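PDB 6N39: dephospho-CoA kinase, which probably catalyses the last step of coenzyme A biosynthesis, the ATP-dependent phosphorylation of the 3'-hydroxyl group of dephospho-CoA. Local coordinates for residues Ala34-Gly39 and Ser114-Asp119; Leu134-Ala140 and Ala177-Asn183; Ile235-Leu239 and Ile270-Ile274; Gly350-Ala354 and Tyr401-Trp405; Asp370-Lys375 and Lys393-Phe397. All blocks are in the same frame, centred on the assembly; numbering follows the deposited sequence. Where two conformers were deposited one is given.

Interaction 1 (Ala34-Gly39 and Ser114-Asp119)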
# COMPACT_ATOMS: atom_id res chain seq x y z
N ALA A 34 -7.86 -15.11 11.21
CA ALA A 34 -6.75 -14.90 10.28
C ALA A 34 -5.72 -16.04 10.37
O ALA A 34 -5.60 -16.72 11.39
CB ALA A 34 -6.05 -13.57 10.56
N VAL A 35 -4.96 -16.21 9.29
CA VAL A 35 -3.84 -17.16 9.23
C VAL A 35 -2.56 -16.40 9.51
O VAL A 35 -2.22 -15.45 8.79
CB VAL A 35 -3.77 -17.85 7.86
CG1 VAL A 35 -2.51 -18.71 7.76
CG2 VAL A 35 -5.02 -18.69 7.62
N ILE A 36 -1.82 -16.83 10.54
CA ILE A 36 -0.60 -16.15 10.98
C ILE A 36 0.62 -16.84 10.38
O ILE A 36 0.89 -18.01 10.69
CB ILE A 36 -0.49 -16.14 12.52
CG1 ILE A 36 -1.75 -15.54 13.17
CG2 ILE A 36 0.80 -15.41 12.93
CD1 ILE A 36 -2.25 -14.24 12.55
N VAL A 37 1.41 -16.12 9.58
CA VAL A 37 2.70 -16.60 9.12
C VAL A 37 3.78 -15.83 9.86
O VAL A 37 3.99 -14.64 9.62
CB VAL A 37 2.85 -16.46 7.59
CG1 VAL A 37 4.26 -16.88 7.16
CG2 VAL A 37 1.81 -17.31 6.90
N ASP A 38 4.49 -16.52 10.76
CA ASP A 38 5.51 -15.91 11.61
C ASP A 38 6.85 -16.53 11.23
O ASP A 38 7.16 -17.66 11.61
CB ASP A 38 5.16 -16.13 13.08
CG ASP A 38 6.08 -15.37 14.03
OD1 ASP A 38 7.29 -15.28 13.76
OD2 ASP A 38 5.58 -14.87 15.06
N GLY A 39 7.66 -15.77 10.48
CA GLY A 39 8.91 -16.32 9.96
C GLY A 39 9.87 -16.78 11.05
O GLY A 39 10.56 -17.78 10.89
N SER A 114 -8.98 -17.48 3.17
CA SER A 114 -8.26 -16.98 4.33
C SER A 114 -7.60 -15.63 4.04
O SER A 114 -7.28 -15.28 2.90
CB SER A 114 -7.18 -17.97 4.76
OG SER A 114 -7.75 -19.19 5.20
N VAL A 115 -7.40 -14.86 5.12
CA VAL A 115 -6.52 -13.69 5.11
C VAL A 115 -5.23 -14.09 5.81
O VAL A 115 -5.26 -14.67 6.90
CB VAL A 115 -7.18 -12.50 5.83
CG1 VAL A 115 -6.22 -11.31 5.84
CG2 VAL A 115 -8.55 -12.15 5.18
N VAL A 116 -4.09 -13.78 5.19
CA VAL A 116 -2.78 -14.17 5.71
C VAL A 116 -2.15 -12.95 6.36
O VAL A 116 -1.95 -11.93 5.71
CB VAL A 116 -1.87 -14.73 4.61
CG1 VAL A 116 -0.48 -15.09 5.17
CG2 VAL A 116 -2.50 -15.96 3.97
N VAL A 117 -1.82 -13.05 7.65
CA VAL A 117 -1.13 -11.99 8.35
C VAL A 117 0.32 -12.42 8.55
O VAL A 117 0.59 -13.42 9.22
CB VAL A 117 -1.80 -11.67 9.70
CG1 VAL A 117 -0.98 -10.62 10.47
CG2 VAL A 117 -3.22 -11.18 9.46
N GLU A 118 1.27 -11.65 8.00
CA GLU A 118 2.68 -12.00 8.06
C GLU A 118 3.41 -11.09 9.05
O GLU A 118 3.51 -9.87 8.82
CB GLU A 118 3.33 -11.90 6.68
CG GLU A 118 2.56 -12.63 5.60
CD GLU A 118 3.45 -13.09 4.47
OE1 GLU A 118 4.58 -13.54 4.75
OE2 GLU A 118 3.01 -13.01 3.30
N ASP A 119 3.93 -11.69 10.11
CA ASP A 119 4.70 -10.98 11.13
C ASP A 119 6.14 -10.85 10.64
O ASP A 119 6.88 -11.84 10.57
CB ASP A 119 4.63 -11.74 12.45
CG ASP A 119 5.30 -11.00 13.61
OD1 ASP A 119 6.30 -10.28 13.39
OD2 ASP A 119 4.83 -11.18 14.76
O HOH W 1 7.07 -13.78 8.50
O HOH W 2 3.33 -13.14 15.30

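Interaction 2 (Leu134-Ala140 and Ala177-Asn183)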
# COMPACT_ATOMS: atom_id res chain seq x y z
N LEU A 134 -1.62 -4.07 2.37
CA LEU A 134 -2.04 -3.44 3.61
C LEU A 134 -1.01 -3.76 4.69
O LEU A 134 -0.59 -4.91 4.81
CB LEU A 134 -3.42 -3.94 4.04
CG LEU A 134 -4.12 -3.25 5.19
CD1 LEU A 134 -4.68 -1.92 4.74
CD2 LEU A 134 -5.23 -4.16 5.70
N VAL A 135 -0.62 -2.76 5.47
CA VAL A 135 0.36 -2.93 6.53
C VAL A 135 -0.24 -2.41 7.84
O VAL A 135 -0.75 -1.28 7.89
CB VAL A 135 1.68 -2.21 6.20
CG1 VAL A 135 2.67 -2.31 7.37
CG2 VAL A 135 2.34 -2.81 4.93
N VAL A 136 -0.19 -3.24 8.88
CA VAL A 136 -0.63 -2.89 10.23
C VAL A 136 0.59 -2.78 11.13
O VAL A 136 1.43 -3.70 11.17
CB VAL A 136 -1.61 -3.93 10.80
CG1 VAL A 136 -2.11 -3.50 12.19
CG2 VAL A 136 -2.76 -4.11 9.87
N ILE A 137 0.72 -1.67 11.84
CA ILE A 137 1.83 -1.51 12.76
C ILE A 137 1.27 -1.15 14.12
O ILE A 137 0.43 -0.25 14.23
CB ILE A 137 2.84 -0.45 12.27
CG1 ILE A 137 3.26 -0.79 10.83
CG2 ILE A 137 4.04 -0.41 13.20
CD1 ILE A 137 4.41 -0.00 10.30
N VAL A 138 1.69 -1.89 15.15
CA VAL A 138 1.25 -1.64 16.52
C VAL A 138 2.31 -0.79 17.20
O VAL A 138 3.51 -0.94 16.93
CB VAL A 138 0.98 -2.96 17.28
CG1 VAL A 138 2.23 -3.82 17.38
CG2 VAL A 138 0.44 -2.67 18.65
N TYR A 139 1.88 0.14 18.05
CA TYR A 139 2.81 0.96 18.81
C TYR A 139 2.26 1.16 20.21
O TYR A 139 1.12 0.79 20.52
CB TYR A 139 3.06 2.32 18.12
CG TYR A 139 1.85 3.23 18.12
CD1 TYR A 139 0.85 3.06 17.18
CD2 TYR A 139 1.71 4.26 19.07
CE1 TYR A 139 -0.27 3.88 17.17
CE2 TYR A 139 0.60 5.08 19.07
CZ TYR A 139 -0.39 4.89 18.11
OH TYR A 139 -1.51 5.70 18.07
N ALA A 140 3.08 1.76 21.07
CA ALA A 140 2.72 1.99 22.46
C ALA A 140 3.64 3.05 23.04
O ALA A 140 4.77 3.22 22.57
CB ALA A 140 2.81 0.71 23.30
N ALA A 177 2.61 2.77 7.67
CA ALA A 177 1.48 2.03 8.24
C ALA A 177 0.17 2.44 7.57
O ALA A 177 -0.23 3.61 7.63
CB ALA A 177 1.38 2.27 9.74
N ASP A 178 -0.52 1.46 6.97
CA ASP A 178 -1.91 1.72 6.57
C ASP A 178 -2.81 1.78 7.78
O ASP A 178 -3.77 2.58 7.82
CB ASP A 178 -2.40 0.65 5.61
CG ASP A 178 -1.58 0.61 4.35
OD1 ASP A 178 -1.77 1.52 3.51
OD2 ASP A 178 -0.71 -0.27 4.22
N ILE A 179 -2.53 0.95 8.78
CA ILE A 179 -3.29 0.94 10.03
C ILE A 179 -2.30 1.09 11.17
O ILE A 179 -1.35 0.30 11.29
CB ILE A 179 -4.13 -0.34 10.18
CG1 ILE A 179 -5.17 -0.43 9.04
CG2 ILE A 179 -4.80 -0.37 11.53
CD1 ILE A 179 -5.80 -1.79 8.88
N TRP A 180 -2.50 2.12 11.98
CA TRP A 180 -1.59 2.57 13.03
C TRP A 180 -2.33 2.32 14.33
O TRP A 180 -3.26 3.05 14.68
CB TRP A 180 -1.28 4.05 12.81
CG TRP A 180 -0.31 4.69 13.73
CD1 TRP A 180 -0.52 5.81 14.49
CD2 TRP A 180 1.05 4.31 13.96
NE1 TRP A 180 0.61 6.13 15.19
CE2 TRP A 180 1.59 5.22 14.88
CE3 TRP A 180 1.86 3.27 13.48
CZ2 TRP A 180 2.90 5.13 15.34
CZ3 TRP A 180 3.15 3.18 13.94
CH2 TRP A 180 3.66 4.11 14.86
N LEU A 181 -1.93 1.29 15.07
CA LEU A 181 -2.77 0.70 16.10
C LEU A 181 -2.11 0.86 17.47
O LEU A 181 -1.02 0.32 17.71
CB LEU A 181 -3.03 -0.76 15.75
CG LEU A 181 -4.29 -1.43 16.24
CD1 LEU A 181 -4.57 -2.67 15.43
CD2 LEU A 181 -4.07 -1.77 17.70
N ASP A 182 -2.79 1.58 18.37
CA ASP A 182 -2.23 1.96 19.66
C ASP A 182 -2.49 0.85 20.68
O ASP A 182 -3.65 0.52 20.95
CB ASP A 182 -2.82 3.29 20.12
CG ASP A 182 -2.18 3.82 21.41
OD1 ASP A 182 -1.39 3.11 22.06
OD2 ASP A 182 -2.48 4.98 21.78
N ASN A 183 -1.43 0.28 21.23
CA ASN A 183 -1.55 -0.76 22.25
C ASN A 183 -1.01 -0.25 23.58
O ASN A 183 -0.23 -0.93 24.25
CB ASN A 183 -0.83 -2.04 21.81
CG ASN A 183 -0.98 -3.18 22.82
OD1 ASN A 183 -2.02 -3.31 23.47
ND2 ASN A 183 0.06 -3.99 22.97
O HOH W 3 -3.65 5.47 16.25

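Interaction 3 (Ile235-Leu239 and Ile270-Ile274)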
# COMPACT_ATOMS: atom_id res chain seq x y z
N ILE A 235 0.76 4.29 -1.64
CA ILE A 235 0.10 3.69 -2.80
C ILE A 235 1.04 3.66 -4.01
O ILE A 235 1.14 2.64 -4.71
CB ILE A 235 -1.20 4.45 -3.10
CG1 ILE A 235 -2.20 4.30 -1.95
CG2 ILE A 235 -1.79 3.98 -4.44
CD1 ILE A 235 -3.35 5.36 -1.94
N VAL A 236 1.72 4.77 -4.28
CA VAL A 236 2.66 4.86 -5.39
C VAL A 236 3.71 3.78 -5.28
O VAL A 236 4.01 3.08 -6.26
CB VAL A 236 3.30 6.26 -5.45
CG1 VAL A 236 4.55 6.25 -6.36
CG2 VAL A 236 2.29 7.32 -5.92
N ASN A 237 4.30 3.61 -4.09
CA ASN A 237 5.33 2.58 -3.91
C ASN A 237 4.75 1.19 -4.17
O ASN A 237 5.37 0.36 -4.85
CB ASN A 237 5.93 2.66 -2.51
CG ASN A 237 6.80 3.88 -2.30
OD1 ASN A 237 7.17 4.56 -3.26
ND2 ASN A 237 7.13 4.17 -1.04
N ARG A 238 3.57 0.92 -3.59
CA ARG A 238 2.92 -0.38 -3.75
C ARG A 238 2.66 -0.70 -5.22
O ARG A 238 2.87 -1.83 -5.68
CB ARG A 238 1.61 -0.39 -2.96
CG ARG A 238 0.76 -1.65 -3.13
CD ARG A 238 -0.59 -1.55 -2.33
NE ARG A 238 -0.34 -1.26 -0.91
CZ ARG A 238 -0.96 -0.31 -0.21
NH1 ARG A 238 -1.94 0.43 -0.77
NH2 ARG A 238 -0.62 -0.11 1.06
N LEU A 239 2.24 0.30 -5.99
CA LEU A 239 1.92 0.08 -7.39
C LEU A 239 3.19 -0.05 -8.23
O LEU A 239 3.22 -0.84 -9.18
CB LEU A 239 1.02 1.20 -7.92
CG LEU A 239 -0.39 1.35 -7.32
CD1 LEU A 239 -1.08 2.66 -7.80
CD2 LEU A 239 -1.25 0.16 -7.69
N ILE A 270 -8.26 8.97 -3.62
CA ILE A 270 -6.94 9.30 -4.13
C ILE A 270 -6.81 8.79 -5.55
O ILE A 270 -7.04 7.61 -5.82
CB ILE A 270 -5.85 8.71 -3.21
CG1 ILE A 270 -5.83 9.47 -1.88
CG2 ILE A 270 -4.48 8.76 -3.90
CD1 ILE A 270 -4.78 8.99 -0.90
N ASP A 271 -6.44 9.67 -6.49
CA ASP A 271 -6.21 9.25 -7.87
C ASP A 271 -4.73 9.07 -8.14
O ASP A 271 -3.92 9.95 -7.81
CB ASP A 271 -6.79 10.25 -8.87
CG ASP A 271 -8.30 10.31 -8.83
OD1 ASP A 271 -8.83 11.01 -7.95
OD2 ASP A 271 -8.93 9.64 -9.66
N ILE A 272 -4.39 7.95 -8.79
CA ILE A 272 -3.04 7.61 -9.20
C ILE A 272 -3.05 7.31 -10.69
O ILE A 272 -3.98 6.67 -11.18
CB ILE A 272 -2.52 6.36 -8.45
CG1 ILE A 272 -2.66 6.52 -6.93
CG2 ILE A 272 -1.08 6.08 -8.88
CD1 ILE A 272 -1.80 7.67 -6.35
N GLN A 273 -2.01 7.72 -11.41
CA GLN A 273 -1.85 7.29 -12.80
C GLN A 273 -0.60 6.43 -12.92
O GLN A 273 0.49 6.86 -12.53
CB GLN A 273 -1.76 8.49 -13.75
CG GLN A 273 -1.55 8.06 -15.20
CD GLN A 273 -1.56 9.22 -16.16
OE1 GLN A 273 -2.58 9.49 -16.82
NE2 GLN A 273 -0.42 9.92 -16.27
N ILE A 274 -0.76 5.23 -13.48
CA ILE A 274 0.35 4.42 -13.96
C ILE A 274 0.48 4.66 -15.46
O ILE A 274 -0.47 4.42 -16.22
CB ILE A 274 0.11 2.93 -13.68
CG1 ILE A 274 -0.11 2.68 -12.18
CG2 ILE A 274 1.28 2.10 -14.22
CD1 ILE A 274 -0.51 1.22 -11.87

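Interaction 4 (Gly350-Ala354 and Tyr401-Trp405)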
# COMPACT_ATOMS: atom_id res chain seq x y z
N GLY A 350 -4.77 11.67 -22.70
CA GLY A 350 -5.24 11.53 -21.32
C GLY A 350 -4.10 11.38 -20.33
O GLY A 350 -4.14 11.93 -19.22
N GLN A 351 -3.06 10.63 -20.73
CA GLN A 351 -1.84 10.49 -19.92
C GLN A 351 -1.17 11.84 -19.67
O GLN A 351 -0.69 12.12 -18.56
CB GLN A 351 -0.89 9.53 -20.63
CG GLN A 351 0.36 9.09 -19.84
CD GLN A 351 1.54 10.04 -20.04
OE1 GLN A 351 1.62 10.74 -21.06
NE2 GLN A 351 2.46 10.05 -19.08
N GLN A 352 -1.11 12.69 -20.69
CA GLN A 352 -0.47 13.99 -20.51
C GLN A 352 -1.33 14.92 -19.66
O GLN A 352 -0.83 15.59 -18.75
CB GLN A 352 -0.20 14.61 -21.88
CG GLN A 352 0.70 13.73 -22.75
CD GLN A 352 2.15 14.10 -22.57
OE1 GLN A 352 2.54 15.22 -22.89
NE2 GLN A 352 2.96 13.17 -22.05
N PHE A 353 -2.64 14.93 -19.93
CA PHE A 353 -3.54 15.84 -19.24
C PHE A 353 -3.61 15.55 -17.74
O PHE A 353 -3.73 16.49 -16.94
CB PHE A 353 -4.94 15.77 -19.87
CG PHE A 353 -5.90 16.78 -19.29
CD1 PHE A 353 -5.52 18.12 -19.19
CD2 PHE A 353 -7.16 16.39 -18.85
CE1 PHE A 353 -6.39 19.06 -18.66
CE2 PHE A 353 -8.04 17.33 -18.34
CZ PHE A 353 -7.66 18.67 -18.23
N ALA A 354 -3.56 14.28 -17.34
CA ALA A 354 -3.64 13.98 -15.90
C ALA A 354 -2.48 14.63 -15.13
O ALA A 354 -2.67 15.10 -13.99
CB ALA A 354 -3.65 12.46 -15.67
N TYR A 401 -9.62 22.00 -20.15
CA TYR A 401 -8.65 21.38 -21.04
C TYR A 401 -7.99 22.44 -21.92
O TYR A 401 -6.76 22.51 -22.03
CB TYR A 401 -9.35 20.32 -21.90
CG TYR A 401 -8.44 19.43 -22.73
CD1 TYR A 401 -7.78 18.35 -22.15
CD2 TYR A 401 -8.27 19.66 -24.09
CE1 TYR A 401 -6.95 17.52 -22.90
CE2 TYR A 401 -7.43 18.84 -24.85
CZ TYR A 401 -6.78 17.77 -24.25
OH TYR A 401 -5.95 16.96 -24.99
N ARG A 402 -8.82 23.30 -22.53
CA ARG A 402 -8.25 24.32 -23.42
C ARG A 402 -7.34 25.27 -22.65
O ARG A 402 -6.26 25.66 -23.14
CB ARG A 402 -9.37 25.07 -24.13
CG ARG A 402 -10.12 24.21 -25.17
CD ARG A 402 -11.16 25.02 -25.95
NE ARG A 402 -12.23 25.49 -25.08
CZ ARG A 402 -13.45 24.95 -25.02
NH1 ARG A 402 -13.79 23.92 -25.80
NH2 ARG A 402 -14.34 25.46 -24.17
N ARG A 403 -7.74 25.64 -21.43
CA ARG A 403 -6.97 26.64 -20.68
C ARG A 403 -5.67 26.04 -20.16
O ARG A 403 -4.62 26.69 -20.21
CB ARG A 403 -7.80 27.19 -19.53
CG ARG A 403 -8.94 28.12 -19.95
CD ARG A 403 -10.09 28.02 -18.97
NE ARG A 403 -9.76 28.55 -17.66
CZ ARG A 403 -10.48 28.35 -16.56
NH1 ARG A 403 -11.57 27.59 -16.61
NH2 ARG A 403 -10.11 28.90 -15.41
N ALA A 404 -5.74 24.82 -19.62
CA ALA A 404 -4.53 24.15 -19.17
C ALA A 404 -3.52 24.04 -20.30
O ALA A 404 -2.33 24.29 -20.10
CB ALA A 404 -4.88 22.76 -18.62
N TRP A 405 -3.97 23.67 -21.50
CA TRP A 405 -3.00 23.54 -22.58
C TRP A 405 -2.52 24.90 -23.07
O TRP A 405 -1.37 25.01 -23.52
CB TRP A 405 -3.59 22.69 -23.71
CG TRP A 405 -3.39 21.23 -23.39
CD1 TRP A 405 -4.35 20.33 -22.98
CD2 TRP A 405 -2.14 20.52 -23.38
NE1 TRP A 405 -3.76 19.10 -22.74
CE2 TRP A 405 -2.42 19.19 -22.98
CE3 TRP A 405 -0.83 20.87 -23.70
CZ2 TRP A 405 -1.42 18.22 -22.89
CZ3 TRP A 405 0.16 19.90 -23.59
CH2 TRP A 405 -0.15 18.59 -23.20

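Interaction 5 (Asp370-Lys375 and Lys393-Phe397). With ACT (acetate ion), chain G; ACT (acetate ion), chain C.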
# COMPACT_ATOMS: atom_id res chain seq x y z
N ASP A 370 -12.23 28.64 -9.60
CA ASP A 370 -13.27 28.25 -10.56
C ASP A 370 -13.64 26.78 -10.38
O ASP A 370 -14.83 26.43 -10.34
CB ASP A 370 -12.79 28.49 -11.99
CG ASP A 370 -12.79 29.94 -12.38
OD1 ASP A 370 -13.32 30.77 -11.61
OD2 ASP A 370 -12.26 30.25 -13.47
N TYR A 371 -12.63 25.92 -10.30
CA TYR A 371 -12.88 24.48 -10.17
C TYR A 371 -13.63 24.18 -8.88
O TYR A 371 -14.58 23.38 -8.87
CB TYR A 371 -11.55 23.72 -10.22
CG TYR A 371 -11.67 22.22 -10.28
CD1 TYR A 371 -12.75 21.61 -10.92
CD2 TYR A 371 -10.71 21.40 -9.71
CE1 TYR A 371 -12.87 20.23 -10.98
CE2 TYR A 371 -10.81 20.01 -9.76
CZ TYR A 371 -11.89 19.43 -10.40
OH TYR A 371 -12.02 18.06 -10.47
N LEU A 372 -13.21 24.81 -7.78
CA LEU A 372 -13.89 24.60 -6.51
C LEU A 372 -15.36 25.00 -6.60
O LEU A 372 -16.24 24.29 -6.08
CB LEU A 372 -13.19 25.37 -5.40
CG LEU A 372 -13.90 25.23 -4.05
CD1 LEU A 372 -13.89 23.78 -3.60
CD2 LEU A 372 -13.26 26.12 -3.01
N ALA A 373 -15.65 26.13 -7.24
CA ALA A 373 -17.04 26.57 -7.35
C ALA A 373 -17.86 25.58 -8.17
O ALA A 373 -19.02 25.28 -7.82
CB ALA A 373 -17.12 27.97 -7.95
N VAL A 374 -17.27 25.05 -9.24
CA VAL A 374 -17.97 24.03 -10.02
C VAL A 374 -18.27 22.81 -9.14
O VAL A 374 -19.37 22.26 -9.17
CB VAL A 374 -17.16 23.63 -11.26
CG1 VAL A 374 -17.78 22.40 -11.91
CG2 VAL A 374 -17.12 24.77 -12.27
N LYS A 375 -17.27 22.38 -8.36
CA LYS A 375 -17.46 21.21 -7.50
C LYS A 375 -18.57 21.44 -6.48
O LYS A 375 -19.38 20.54 -6.23
CB LYS A 375 -16.16 20.83 -6.80
CG LYS A 375 -15.08 20.29 -7.72
CD LYS A 375 -14.20 19.30 -6.99
CE LYS A 375 -12.83 19.84 -6.70
NZ LYS A 375 -12.03 18.86 -5.91
N LYS A 393 -20.29 18.31 -13.28
CA LYS A 393 -18.89 18.71 -13.45
C LYS A 393 -18.44 18.64 -14.91
O LYS A 393 -17.63 19.47 -15.35
CB LYS A 393 -17.96 17.82 -12.62
CG LYS A 393 -18.04 17.98 -11.13
CD LYS A 393 -16.66 17.75 -10.48
CE LYS A 393 -16.00 16.45 -10.91
NZ LYS A 393 -14.58 16.38 -10.41
N GLU A 394 -18.88 17.62 -15.65
CA GLU A 394 -18.19 17.26 -16.89
C GLU A 394 -18.06 18.40 -17.90
O GLU A 394 -16.96 18.53 -18.48
CB GLU A 394 -18.89 16.05 -17.54
CG GLU A 394 -18.07 15.40 -18.66
CD GLU A 394 -16.66 14.98 -18.19
OE1 GLU A 394 -15.70 15.13 -18.99
OE2 GLU A 394 -16.51 14.52 -17.03
N PRO A 395 -19.06 19.24 -18.16
CA PRO A 395 -18.86 20.28 -19.19
C PRO A 395 -17.69 21.21 -18.88
O PRO A 395 -17.02 21.69 -19.80
CB PRO A 395 -20.20 21.02 -19.22
CG PRO A 395 -21.20 20.03 -18.71
CD PRO A 395 -20.45 19.24 -17.65
N TRP A 396 -17.39 21.46 -17.60
CA TRP A 396 -16.31 22.37 -17.25
C TRP A 396 -14.95 21.87 -17.75
O TRP A 396 -14.08 22.69 -18.08
CB TRP A 396 -16.27 22.56 -15.73
CG TRP A 396 -15.19 23.50 -15.25
CD1 TRP A 396 -15.27 24.87 -15.17
CD2 TRP A 396 -13.88 23.14 -14.80
NE1 TRP A 396 -14.08 25.38 -14.69
CE2 TRP A 396 -13.21 24.34 -14.45
CE3 TRP A 396 -13.20 21.93 -14.65
CZ2 TRP A 396 -11.90 24.36 -13.97
CZ3 TRP A 396 -11.90 21.95 -14.15
CH2 TRP A 396 -11.27 23.16 -13.83
N PHE A 397 -14.75 20.55 -17.83
CA PHE A 397 -13.46 20.04 -18.27
C PHE A 397 -13.13 20.39 -19.71
O PHE A 397 -11.95 20.44 -20.05
CB PHE A 397 -13.37 18.52 -18.07
CG PHE A 397 -13.20 18.14 -16.64
CD1 PHE A 397 -11.97 18.31 -16.01
CD2 PHE A 397 -14.26 17.67 -15.89
CE1 PHE A 397 -11.80 17.98 -14.67
CE2 PHE A 397 -14.10 17.34 -14.55
CZ PHE A 397 -12.86 17.50 -13.94
C ACT G . -13.42 15.82 -6.93
O ACT G . -14.62 15.99 -7.33
OXT ACT G . -12.84 16.24 -5.86
CH3 ACT G . -12.50 14.99 -7.89
C ACT C . -9.86 15.53 -9.93
O ACT C . -10.09 16.70 -9.51
OXT ACT C . -9.47 14.53 -9.27
CH3 ACT C . -10.11 15.27 -11.48

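Interaction 1 (Ala34-Gly39 and Ser114-Asp119)
Strands 35-38 and 115-119 run parallel, their axes 4.7 Å apart at closest approach and inclined by 26°. Four backbone hydrogen bonds pair them: V35 N to V115 O (2.9 Å), V117 N to V35 O (2.7 Å), V37 N to V117 O (2.8 Å) and D119 N to V37 O (3.0 Å). This is one edge of the five-stranded parallel sheet of the P-loop kinase domain; strand 10-16, which leads into the P-loop, hydrogen-bonds to the other side of 115-119. V35, V37, V116 and E118 occupy one face, where V37 CG2 meets V116 CG1 at 3.6 Å; E118 forms salt bridges with R11 and R103. On the opposite face I36 CD1 packs 3.9 Å from V117 CB, and helix 22-31 covers I36. At the C-terminal ends, D38 OD2 and D119 OD2 approach to 3.8 Å, and one water donates to both. D119 OD1 forms a salt bridge with K22 of the predicted ATP site, while D38 N-caps helix 39-45 through V41 N.

Interaction 2 (Leu134-Ala140 and Ala177-Asn183)
Backbone hydrogen bonds join strands 135-139 and 179-182 in parallel register: I179 N to V135 O (3.0 Å), I137 N to I179 O (2.9 Å), L181 N to I137 O (2.9 Å), Y139 N to L181 O (2.9 Å) and N183 N to Y139 O (2.7 Å). One side chain joins this polar pairing, D178 OD2 accepting from V135 N at 2.8 Å, while D178 OD1 makes a salt bridge with R238 of the C-terminal region. Aromatic contacts gather near the C-terminal end. The Y139 ring forms an offset stack with the five-membered ring of W180, centroids 3.9 Å apart and planes at 13°, and D182 CA sits over the other face of Y139 in a CH-pi contact. A water links Y139 OH (2.8 Å) to W180 O (2.9 Å). Apolar packing fills the opposite face, where V136 CG2 lies 4.0 Å from I179 CD1 and V136 CG1 4.2 Å from L181 CD1, next to helix 187-210. N183 ND2 hydrogen-bonds to A20 O of the predicted ATP site. Such a parallel pair, joined by a crossover of helices and loops and completing the 2-3-1-4-5 strand order at its edge, is typical of P-loop kinases.

Interaction 3 (Ile235-Leu239 and Ile270-Ile274)
Branched aliphatic side chains of both segments fill the gap between helix 228-243 and strand 270-276, whose local axes are 9.9 Å apart and inclined by 33°; their rotamers set which ends meet. I235 (m, t) reaches the strand at two points: CD1 lies 4.0 Å from I270 CD1, and CG2 3.7 Å from I272 CG1. One turn on, L239 (m, t) brings CD1 to 3.6 Å from I272 CG2, while its CB lies 4.2 Å from I274 CD1. I272 is folded (m, m), whereas I270 and I274 are extended (m, t); its bent CD1 meets V236 CG2 at 4.1 Å, so this central isoleucine touches three helix residues. D271 and Q273 lie on the other face of the strand, hydrogen-bonding to N340 and H342 and to R344 respectively. R238 takes no part and forms a salt bridge with D178. Neighbouring V250 and V341 extend the packing within the UPF0157 region. No hydrogen bond crosses between the segments, which meet through apolar van der Waals contact alone.

Interaction 4 (Gly350-Ala354 and Tyr401-Trp405)
Y401 opens the second segment and makes its aromatic contact with helix 349-363. Its ring edge points at the face of the F353 ring in a T-shaped pair, with centroids 4.9 Å apart and planes at 68°; Y401 CD1 comes to 3.7 Å from F353 CD1. F353 and Y401 also have the nearest CA atoms, 7.7 Å apart, although the local helix axes are 11.7 Å apart at closest approach and cross at 72°, so long side chains bridge most of the gap. Beyond the ring, Y401 OH hydrogen-bonds to R310 N. R402 points away and R403 makes no contact, instead forming salt bridges with D399 and D370. A404 points toward helix 349-363, and its CB lies at the edge of the F353 ring, 4.0 Å from F353 CE1; the small methyl lets the phenyl ring come close to the helix. W405 closes the segment: its NE1 is 4.1 Å from F353 CD1, and its CZ2 is 3.9 Å from Q352 CB. The amide of Q352 does not bond to the second segment, NE2 donating to Q351 OE1 at 2.9 Å and OE1 bonding to T312. No hydrogen bond joins the two segments, which meet here through aromatic and aliphatic surface centred on F353, while Y401 OH and Q352 OE1 find partners in the surrounding loops.

Interaction 5 (Asp370-Lys375 and Lys393-Phe397)
An aromatic cluster of Y371, W396 and F397 joins two successive helices of the UPF0157 region and borders a small polar site occupied by two acetate ions, probably from the crystallisation liquor. Helices 365-382 and 386-411 run nearly antiparallel here, their local axes 10.2 Å apart and inclined by 156°. The Y371 ring and the six-membered ring of W396 are almost parallel, planes at 11°, but slid apart with centroids 4.7 Å from each other, so they barely overlap; Y371 CD1 still approaches W396 CZ3 to 3.4 Å. V374 CG2 lies over the W396 five-membered ring, 3.9 Å from its centroid, in a CH-pi contact. F397 CZ meets Y371 CE1 at 4.0 Å, and F357 adds an edge-to-face partner for Y371. The polar ends converge beside this cluster. K393 NZ donates to Y371 OH at 3.1 Å, and Y371 OH donates to O of the chain C acetate at 2.5 Å. K393 NZ also reaches O of the chain G acetate at 3.1 Å, whose OXT accepts from K375 NZ at 2.7 Å. K375 NZ hydrogen-bonds to S255 and A265 as well, tying the site to neighbouring loops. Antiparallel helices linked by a short connection, with rings packed between them, form a helical hairpin, here with two acetates bound at its side, which may mark a small pocket.

In the fold
Interactions 1 and 2 belong to the same parallel sheet, about 15 Å apart between centres, at its two edges around strand 10-16; D119 and N183 bring both to the predicted ATP site. A salt bridge from D178 OD1 to R238 NH2 (3.2 Å) connects interaction 2 to interaction 3, and so the kinase domain to the UPF0157 region, which is involved in proper folding of the full-length enzyme. From interaction 3, Q273 NE2 reaches Q351 O of interaction 4 at 3.2 Å, a probable hydrogen bond. Interactions 4 and 5 share helix 386-411 and are joined by the salt bridge R403 NH2 to D370 OD2 (3.2 Å). The centre of interaction 5, with its acetates, lies about 46 Å from that of interaction 1.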